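Local atomic coordinates of shikimate dehydrogenase (NADP(+)) (Thermotoga maritima, PDB entry 3U62), a protein that probably catalyses the reversible NADPH-linked reduction of 3-dehydroshikimate to shikimate, a step in the biosynthesis of chorismate and the aromatic amino acids. Residues Asp158-Asp161 with Glu162-Lys166; Glu231-Ile235 with Trp236-Asp240; Glu241-Phe244 with Lys245-Gly249. One frame throughout, in Å; residues are numbered along the deposited sequence.

Contact 1: residues Asp158-Asp161 with Glu162-Lys166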
loop_
_atom_site.group_PDB
_atom_site.type_symbol
_atom_site.label_atom_id
_atom_site.label_comp_id
_atom_site.label_asym_id
_atom_site.label_seq_id
_atom_site.Cartn_x
_atom_site.Cartn_y
_atom_site.Cartn_z
ATOM N N ASP A 158 -9.992 -13.828 -14.441
ATOM C CA ASP A 158 -10.929 -14.949 -14.601
ATOM C C ASP A 158 -10.392 -16.241 -13.978
ATOM O O ASP A 158 -11.154 -17.174 -13.715
ATOM C CB ASP A 158 -11.258 -15.177 -16.078
ATOM C CG ASP A 158 -10.022 -15.408 -16.924
ATOM O OD1 ASP A 158 -9.246 -14.451 -17.108
ATOM O OD2 ASP A 158 -9.836 -16.543 -17.410
ATOM N N GLN A 159 -9.081 -16.283 -13.743
ATOM C CA GLN A 159 -8.434 -17.449 -13.148
ATOM C C GLN A 159 -8.335 -17.346 -11.626
ATOM O O GLN A 159 -7.890 -18.293 -10.972
ATOM C CB GLN A 159 -7.038 -17.651 -13.747
ATOM C CG GLN A 159 -7.025 -17.894 -15.247
ATOM C CD GLN A 159 -5.620 -18.017 -15.801
ATOM O OE1 GLN A 159 -4.894 -17.030 -15.915
ATOM N NE2 GLN A 159 -5.234 -19.235 -16.162
ATOM N N LEU A 160 -8.756 -16.209 -11.068
ATOM C CA LEU A 160 -8.615 -15.946 -9.630
ATOM C C LEU A 160 -9.206 -17.050 -8.757
ATOM O O LEU A 160 -8.547 -17.544 -7.842
ATOM C CB LEU A 160 -9.214 -14.585 -9.244
ATOM C CG LEU A 160 -9.080 -14.172 -7.770
ATOM C CD1 LEU A 160 -7.613 -13.962 -7.392
ATOM C CD2 LEU A 160 -9.875 -12.906 -7.495
ATOM N N ASP A 161 -10.444 -17.431 -9.054
ATOM C CA ASP A 161 -11.157 -18.439 -8.281
ATOM C C ASP A 161 -10.408 -19.776 -8.226
ATOM O O ASP A 161 -10.270 -20.368 -7.152
ATOM C CB ASP A 161 -12.569 -18.622 -8.844
ATOM C CG ASP A 161 -13.459 -19.458 -7.944
ATOM O OD1 ASP A 161 -14.372 -20.123 -8.474
ATOM O OD2 ASP A 161 -13.251 -19.455 -6.708
ATOM N N GLU A 162 -9.922 -20.235 -9.380
ATOM C CA GLU A 162 -9.172 -21.492 -9.469
ATOM C C GLU A 162 -7.828 -21.423 -8.754
ATOM O O GLU A 162 -7.434 -22.380 -8.081
ATOM C CB GLU A 162 -8.912 -21.875 -10.924
ATOM C CG GLU A 162 -10.134 -22.224 -11.740
ATOM C CD GLU A 162 -9.867 -22.060 -13.230
ATOM O OE1 GLU A 162 -8.887 -22.653 -13.756
ATOM O OE2 GLU A 162 -10.644 -21.336 -13.887
ATOM N N VAL A 163 -7.119 -20.304 -8.913
ATOM C CA VAL A 163 -5.770 -20.186 -8.355
ATOM C C VAL A 163 -5.774 -20.038 -6.829
ATOM O O VAL A 163 -4.882 -20.563 -6.154
ATOM C CB VAL A 163 -4.911 -19.065 -9.026
ATOM C CG1 VAL A 163 -4.726 -19.339 -10.518
ATOM C CG2 VAL A 163 -5.507 -17.685 -8.792
ATOM N N VAL A 164 -6.775 -19.339 -6.294
ATOM C CA VAL A 164 -6.910 -19.164 -4.844
ATOM C C VAL A 164 -7.187 -20.504 -4.153
ATOM O O VAL A 164 -6.710 -20.746 -3.040
ATOM C CB VAL A 164 -7.988 -18.102 -4.480
ATOM C CG1 VAL A 164 -8.305 -18.113 -2.986
ATOM C CG2 VAL A 164 -7.528 -16.715 -4.898
ATOM N N LYS A 165 -7.937 -21.374 -4.828
ATOM C CA LYS A 165 -8.221 -22.722 -4.333
ATOM C C LYS A 165 -6.938 -23.512 -4.029
ATOM O O LYS A 165 -6.912 -24.332 -3.109
ATOM C CB LYS A 165 -9.098 -23.477 -5.341
ATOM C CG LYS A 165 -9.488 -24.904 -4.947
ATOM C CD LYS A 165 -10.433 -24.938 -3.753
ATOM C CE LYS A 165 -10.749 -26.368 -3.350
ATOM N NZ LYS A 165 -11.628 -26.431 -2.150
ATOM N N LYS A 166 -5.880 -23.244 -4.797
ATOM C CA LYS A 166 -4.597 -23.942 -4.654
ATOM C C LYS A 166 -3.592 -23.192 -3.770
ATOM O O LYS A 166 -2.443 -23.621 -3.621
ATOM C CB LYS A 166 -3.984 -24.207 -6.036
ATOM C CG LYS A 166 -4.773 -25.183 -6.901
ATOM C CD LYS A 166 -4.055 -25.497 -8.215
ATOM C CE LYS A 166 -4.840 -26.592 -8.976
ATOM N NZ LYS A 166 -4.153 -26.993 -10.237
#

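Contact 2: residues Glu231-Ile235 with Trp236-Asp240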
loop_
_atom_site.group_PDB
_atom_site.type_symbol
_atom_site.label_atom_id
_atom_site.label_comp_id
_atom_site.label_asym_id
_atom_site.label_seq_id
_atom_site.Cartn_x
_atom_site.Cartn_y
_atom_site.Cartn_z
ATOM N N GLU A 231 7.402 4.908 9.099
ATOM C CA GLU A 231 8.601 4.979 8.267
ATOM C C GLU A 231 8.738 6.341 7.579
ATOM O O GLU A 231 9.845 6.877 7.486
ATOM C CB GLU A 231 8.612 3.843 7.238
ATOM C CG GLU A 231 9.969 3.592 6.572
ATOM C CD GLU A 231 10.982 2.902 7.476
ATOM O OE1 GLU A 231 10.568 2.284 8.498
ATOM O OE2 GLU A 231 12.204 2.987 7.160
ATOM N N ASN A 232 7.616 6.888 7.105
ATOM C CA ASN A 232 7.585 8.230 6.514
ATOM C C ASN A 232 8.155 9.274 7.461
ATOM O O ASN A 232 8.997 10.087 7.071
ATOM C CB ASN A 232 6.153 8.644 6.152
ATOM C CG ASN A 232 5.545 7.795 5.051
ATOM O OD1 ASN A 232 6.248 7.130 4.291
ATOM N ND2 ASN A 232 4.221 7.823 4.958
ATOM N N LEU A 233 7.685 9.241 8.706
ATOM C CA LEU A 233 8.096 10.203 9.723
ATOM C C LEU A 233 9.566 10.052 10.099
ATOM O O LEU A 233 10.233 11.045 10.408
ATOM C CB LEU A 233 7.204 10.102 10.965
ATOM C CG LEU A 233 5.740 10.532 10.803
ATOM C CD1 LEU A 233 4.924 10.088 11.996
ATOM C CD2 LEU A 233 5.606 12.042 10.600
ATOM N N LYS A 234 10.067 8.818 10.069
ATOM C CA LYS A 234 11.486 8.556 10.310
ATOM C C LYS A 234 12.350 9.142 9.191
ATOM O O LYS A 234 13.383 9.763 9.457
ATOM C CB LYS A 234 11.754 7.056 10.464
ATOM C CG LYS A 234 11.253 6.459 11.771
ATOM C CD LYS A 234 11.579 4.977 11.851
ATOM C CE LYS A 234 11.041 4.357 13.130
ATOM N NZ LYS A 234 11.439 2.927 13.264
ATOM N N ILE A 235 11.913 8.941 7.947
ATOM C CA ILE A 235 12.588 9.507 6.776
ATOM C C ILE A 235 12.598 11.038 6.836
ATOM O O ILE A 235 13.616 11.671 6.542
ATOM C CB ILE A 235 11.953 8.999 5.452
ATOM C CG1 ILE A 235 12.312 7.525 5.235
ATOM C CG2 ILE A 235 12.412 9.841 4.258
ATOM C CD1 ILE A 235 11.526 6.837 4.138
ATOM N N TRP A 236 11.472 11.617 7.245
ATOM C CA TRP A 236 11.332 13.069 7.348
ATOM C C TRP A 236 12.037 13.663 8.576
ATOM O O TRP A 236 12.106 14.887 8.728
ATOM C CB TRP A 236 9.849 13.464 7.316
ATOM C CG TRP A 236 9.163 13.156 6.004
ATOM C CD1 TRP A 236 9.748 13.086 4.770
ATOM C CD2 TRP A 236 7.764 12.904 5.795
ATOM N NE1 TRP A 236 8.808 12.797 3.811
ATOM C CE2 TRP A 236 7.582 12.686 4.410
ATOM C CE3 TRP A 236 6.647 12.849 6.643
ATOM C CZ2 TRP A 236 6.329 12.406 3.851
ATOM C CZ3 TRP A 236 5.400 12.570 6.086
ATOM C CH2 TRP A 236 5.253 12.353 4.702
ATOM N N GLY A 237 12.561 12.792 9.441
ATOM C CA GLY A 237 13.318 13.199 10.627
ATOM C C GLY A 237 12.466 13.819 11.718
ATOM O O GLY A 237 12.949 14.634 12.507
ATOM N N ILE A 238 11.196 13.421 11.765
ATOM C CA ILE A 238 10.220 14.017 12.679
ATOM C C ILE A 238 9.394 12.959 13.417
ATOM O O ILE A 238 8.213 13.167 13.714
ATOM C CB ILE A 238 9.294 15.026 11.943
ATOM C CG1 ILE A 238 8.638 14.372 10.714
ATOM C CG2 ILE A 238 10.079 16.280 11.563
ATOM C CD1 ILE A 238 7.643 15.249 9.976
ATOM N N TYR A 239 10.033 11.832 13.722
ATOM C CA TYR A 239 9.365 10.725 14.394
ATOM C C TYR A 239 9.507 10.797 15.914
ATOM O O TYR A 239 10.615 10.809 16.454
ATOM C CB TYR A 239 9.874 9.381 13.861
ATOM C CG TYR A 239 9.261 8.175 14.541
ATOM C CD1 TYR A 239 7.902 7.886 14.404
ATOM C CD2 TYR A 239 10.043 7.318 15.314
ATOM C CE1 TYR A 239 7.338 6.778 15.026
ATOM C CE2 TYR A 239 9.489 6.206 15.940
ATOM C CZ TYR A 239 8.137 5.942 15.791
ATOM O OH TYR A 239 7.582 4.844 16.406
ATOM N N ASP A 240 8.357 10.850 16.585
ATOM C CA ASP A 240 8.259 10.830 18.038
ATOM C C ASP A 240 7.441 9.591 18.377
ATOM O O ASP A 240 6.232 9.554 18.126
ATOM C CB ASP A 240 7.561 12.106 18.527
ATOM C CG ASP A 240 7.520 12.222 20.047
ATOM O OD1 ASP A 240 7.097 11.261 20.727
ATOM O OD2 ASP A 240 7.898 13.294 20.566
#

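Contact 3: residues Glu241-Phe244 with Lys245-Gly249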
loop_
_atom_site.group_PDB
_atom_site.type_symbol
_atom_site.label_atom_id
_atom_site.label_comp_id
_atom_site.label_asym_id
_atom_site.label_seq_id
_atom_site.Cartn_x
_atom_site.Cartn_y
_atom_site.Cartn_z
ATOM N N GLU A 241 8.102 8.576 18.928
ATOM C CA GLU A 241 7.489 7.258 19.131
ATOM C C GLU A 241 6.225 7.289 19.988
ATOM O O GLU A 241 5.215 6.681 19.626
ATOM C CB GLU A 241 8.509 6.271 19.716
ATOM C CG GLU A 241 8.019 4.822 19.772
ATOM C CD GLU A 241 9.056 3.863 20.330
ATOM O OE1 GLU A 241 9.700 4.195 21.350
ATOM O OE2 GLU A 241 9.224 2.769 19.752
ATOM N N GLU A 242 6.283 7.997 21.114
ATOM C CA GLU A 242 5.158 8.043 22.046
ATOM C C GLU A 242 3.958 8.787 21.472
ATOM O O GLU A 242 2.821 8.329 21.606
ATOM C CB GLU A 242 5.590 8.655 23.379
ATOM C CG GLU A 242 6.557 7.781 24.169
ATOM C CD GLU A 242 7.189 8.507 25.340
ATOM O OE1 GLU A 242 6.602 9.501 25.824
ATOM O OE2 GLU A 242 8.277 8.082 25.784
ATOM N N VAL A 243 4.215 9.926 20.833
ATOM C CA VAL A 243 3.154 10.709 20.202
ATOM C C VAL A 243 2.559 9.941 19.019
ATOM O O VAL A 243 1.342 9.968 18.809
ATOM C CB VAL A 243 3.651 12.117 19.769
ATOM C CG1 VAL A 243 2.575 12.875 19.000
ATOM C CG2 VAL A 243 4.089 12.925 20.985
ATOM N N PHE A 244 3.412 9.249 18.264
ATOM C CA PHE A 244 2.946 8.444 17.141
ATOM C C PHE A 244 1.974 7.356 17.588
ATOM O O PHE A 244 0.908 7.192 16.992
ATOM C CB PHE A 244 4.109 7.817 16.369
ATOM C CG PHE A 244 3.675 7.056 15.153
ATOM C CD1 PHE A 244 3.392 7.727 13.970
ATOM C CD2 PHE A 244 3.516 5.674 15.191
ATOM C CE1 PHE A 244 2.978 7.037 12.838
ATOM C CE2 PHE A 244 3.098 4.972 14.063
ATOM C CZ PHE A 244 2.826 5.660 12.886
ATOM N N LYS A 245 2.348 6.617 18.630
ATOM C CA LYS A 245 1.508 5.549 19.166
ATOM C C LYS A 245 0.175 6.079 19.686
ATOM O O LYS A 245 -0.865 5.432 19.515
ATOM C CB LYS A 245 2.240 4.783 20.271
ATOM C CG LYS A 245 3.359 3.889 19.767
ATOM C CD LYS A 245 4.053 3.184 20.915
ATOM C CE LYS A 245 5.198 2.322 20.412
ATOM N NZ LYS A 245 5.892 1.623 21.531
ATOM N N GLU A 246 0.210 7.252 20.313
ATOM C CA GLU A 246 -1.000 7.876 20.838
ATOM C C GLU A 246 -1.953 8.309 19.720
ATOM O O GLU A 246 -3.149 8.016 19.777
ATOM C CB GLU A 246 -0.641 9.071 21.723
ATOM C CG GLU A 246 -1.829 9.707 22.430
ATOM C CD GLU A 246 -1.422 10.847 23.338
ATOM O OE1 GLU A 246 -1.913 11.977 23.131
ATOM O OE2 GLU A 246 -0.605 10.620 24.257
ATOM N N VAL A 247 -1.419 8.995 18.713
ATOM C CA VAL A 247 -2.245 9.573 17.650
ATOM C C VAL A 247 -2.590 8.554 16.561
ATOM O O VAL A 247 -3.765 8.344 16.259
ATOM C CB VAL A 247 -1.597 10.850 17.042
ATOM C CG1 VAL A 247 -2.390 11.355 15.839
ATOM C CG2 VAL A 247 -1.483 11.948 18.096
ATOM N N PHE A 248 -1.571 7.921 15.982
ATOM C CA PHE A 248 -1.784 6.960 14.900
ATOM C C PHE A 248 -2.328 5.612 15.376
ATOM O O PHE A 248 -2.862 4.845 14.576
ATOM C CB PHE A 248 -0.512 6.769 14.072
ATOM C CG PHE A 248 -0.302 7.832 13.030
ATOM C CD1 PHE A 248 0.233 9.071 13.375
ATOM C CD2 PHE A 248 -0.639 7.596 11.699
ATOM C CE1 PHE A 248 0.430 10.058 12.412
ATOM C CE2 PHE A 248 -0.447 8.579 10.730
ATOM C CZ PHE A 248 0.090 9.811 11.087
ATOM N N GLY A 249 -2.197 5.329 16.672
ATOM C CA GLY A 249 -2.744 4.103 17.252
ATOM C C GLY A 249 -4.254 3.986 17.107
ATOM O O GLY A 249 -4.811 2.892 17.243
#

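Contact 1: residues Asp158-Asp161 with Glu162-Lys166
Gln159 and Val163, and likewise Leu160 and Val164, are joined by helical i to i+4 hydrogen bonds where a short 3-10 segment at Asp158 and Gln159 passes into helix 160-165. Val163 N donates to Gln159 O at 3.0 Å, and Val164 N to Leu160 O at the same length with an N-H...O angle of 161°; both donors sit nearly in line with the C=O bond they meet. The next bond, Lys165 N to Asp161 O at 3.4 Å, is weak. One turn apart on the buried side, Leu160 and Val164 lie alongside each other and point the same way, Leu160 CD1 resting 3.7 Å from Val164 CG2. Leu160 has CG anti to the backbone N (chi1 -178°), which carries its methyls to Val112 and Val114 of strand 111-114 and Val138 of strand 135-139, while Val164 reaches Val185 and Leu193. Val163 CG2, set between its own backbone N and carbonyl carbon, lies 3.2 Å from Leu160 O in the preceding turn, and Val163 also packs on Val138. The polar ends look to other partners: Asp161 OD2 accepts bonds from Ser186 and Ser189, Lys165 NZ forms a salt bridge with Asp188, and Gln159 OE1 takes the backbone N of Ser156. An amphipathic helix laid with its apolar side on a parallel sheet, directly after edge strand 153-156, is characteristic of the Rossmann-type NADP-binding domain.

Contact 2: residues Glu231-Ile235 with Trp236-Asp240
Asn232 lies under the Trp236 indole: its CB sits over the face of the six-membered ring, 4.1 Å from the centroid and 15° off the normal, a CH-pi contact. Asn232 O lies over the same face, offset toward the rim, 3.3 Å from Trp236 CG, while also accepting Trp236 N at 2.9 Å. Leu233 CD2 approaches the indole at its edge, near the ring plane, 4.2 Å from Trp236 CE3, and the Leu233 side chain crosses that of Ile238 at about a right angle. The backbone between these groups is a Schellman motif ending helix 222-235: Gly237 has positive phi (72°), Ile238 N reaches back to Leu233 O at 2.9 Å, and Gly237 N bonds to Lys234 O from above the carbonyl plane. The reversal brings Tyr239 back beside the helix, where Lys234, extended beyond CG, runs alongside it and sets CE over the phenol face, 4.1 Å from the centroid. With CG anti to the backbone N (chi1 178°), the Tyr239 ring is carried along that lysine chain. Outside this turn, Trp236 NE1 bonds to Val85 O and the indole stacks on Phe3, while Asn232 OD1 meets Thr93 OG1 and its ND2 reaches Gln228 and Tyr19, close to Asn83, a predicted shikimate-binding residue.

Contact 3: residues Glu241-Phe244 with Lys245-Gly249
Phe244 and Phe248, one turn apart on helix 241-248, bring their rings nearly parallel, planes at 15° and centroids 4.6 Å apart, but slid so far that they barely overlap. Phe244 CE1 therefore sits over the Phe248 face, 3.4 Å from Phe248 CG, and Phe248 CB stands over the Phe244 face, 3.8 Å from its centroid, in a CH-pi contact. Phe244 reaches this position with CG anti to its own nitrogen (chi1 -176°), swinging the ring toward the next turn, and Phe248 N closes the turn on Phe244 O at 2.8 Å. Replacing Phe244 with an alanine is likely to open a gap between Phe248 and helix 222-235 and to strip one face of the Phe248 ring of its partner. On the exposed side, Glu241 and Lys245 run side by side, Glu241 CG to Lys245 CE 3.8 Å, ending in a long salt bridge of 3.9 Å between OE2 and NZ. Further out, Tyr226 and Met230 of helix 222-235 pack on Phe244, Tyr19 meets Phe248 edge-to-face, and Arg25 forms a salt bridge with Glu246. The buried side of this turn thus rests on aromatic and apolar packing, whereas the charged pair, long and exposed, would probably add only modest electrostatic attraction.

Contact 1 comes first along the chain and stands apart: its centre is about 40 Å from those of contacts 2 and 3, across the centre of the molecule. It belongs to helix 160-165 on the parallel six-stranded sheet of the NADP-binding domain. Contacts 2 and 3 follow in series, centres about 12 Å apart: contact 2 spans the end of helix 222-235 and the next loop, contact 3 lies in helix 241-248, and both pack against helix 15-26. They touch, Leu233 CD1 lying 3.4 Å from Phe244 CD1, and Asp240 at the end of contact 2 caps Val243 N in contact 3. The C-terminal helices thus return to the substrate-binding half, near predicted shikimate-binding residues such as Ser15.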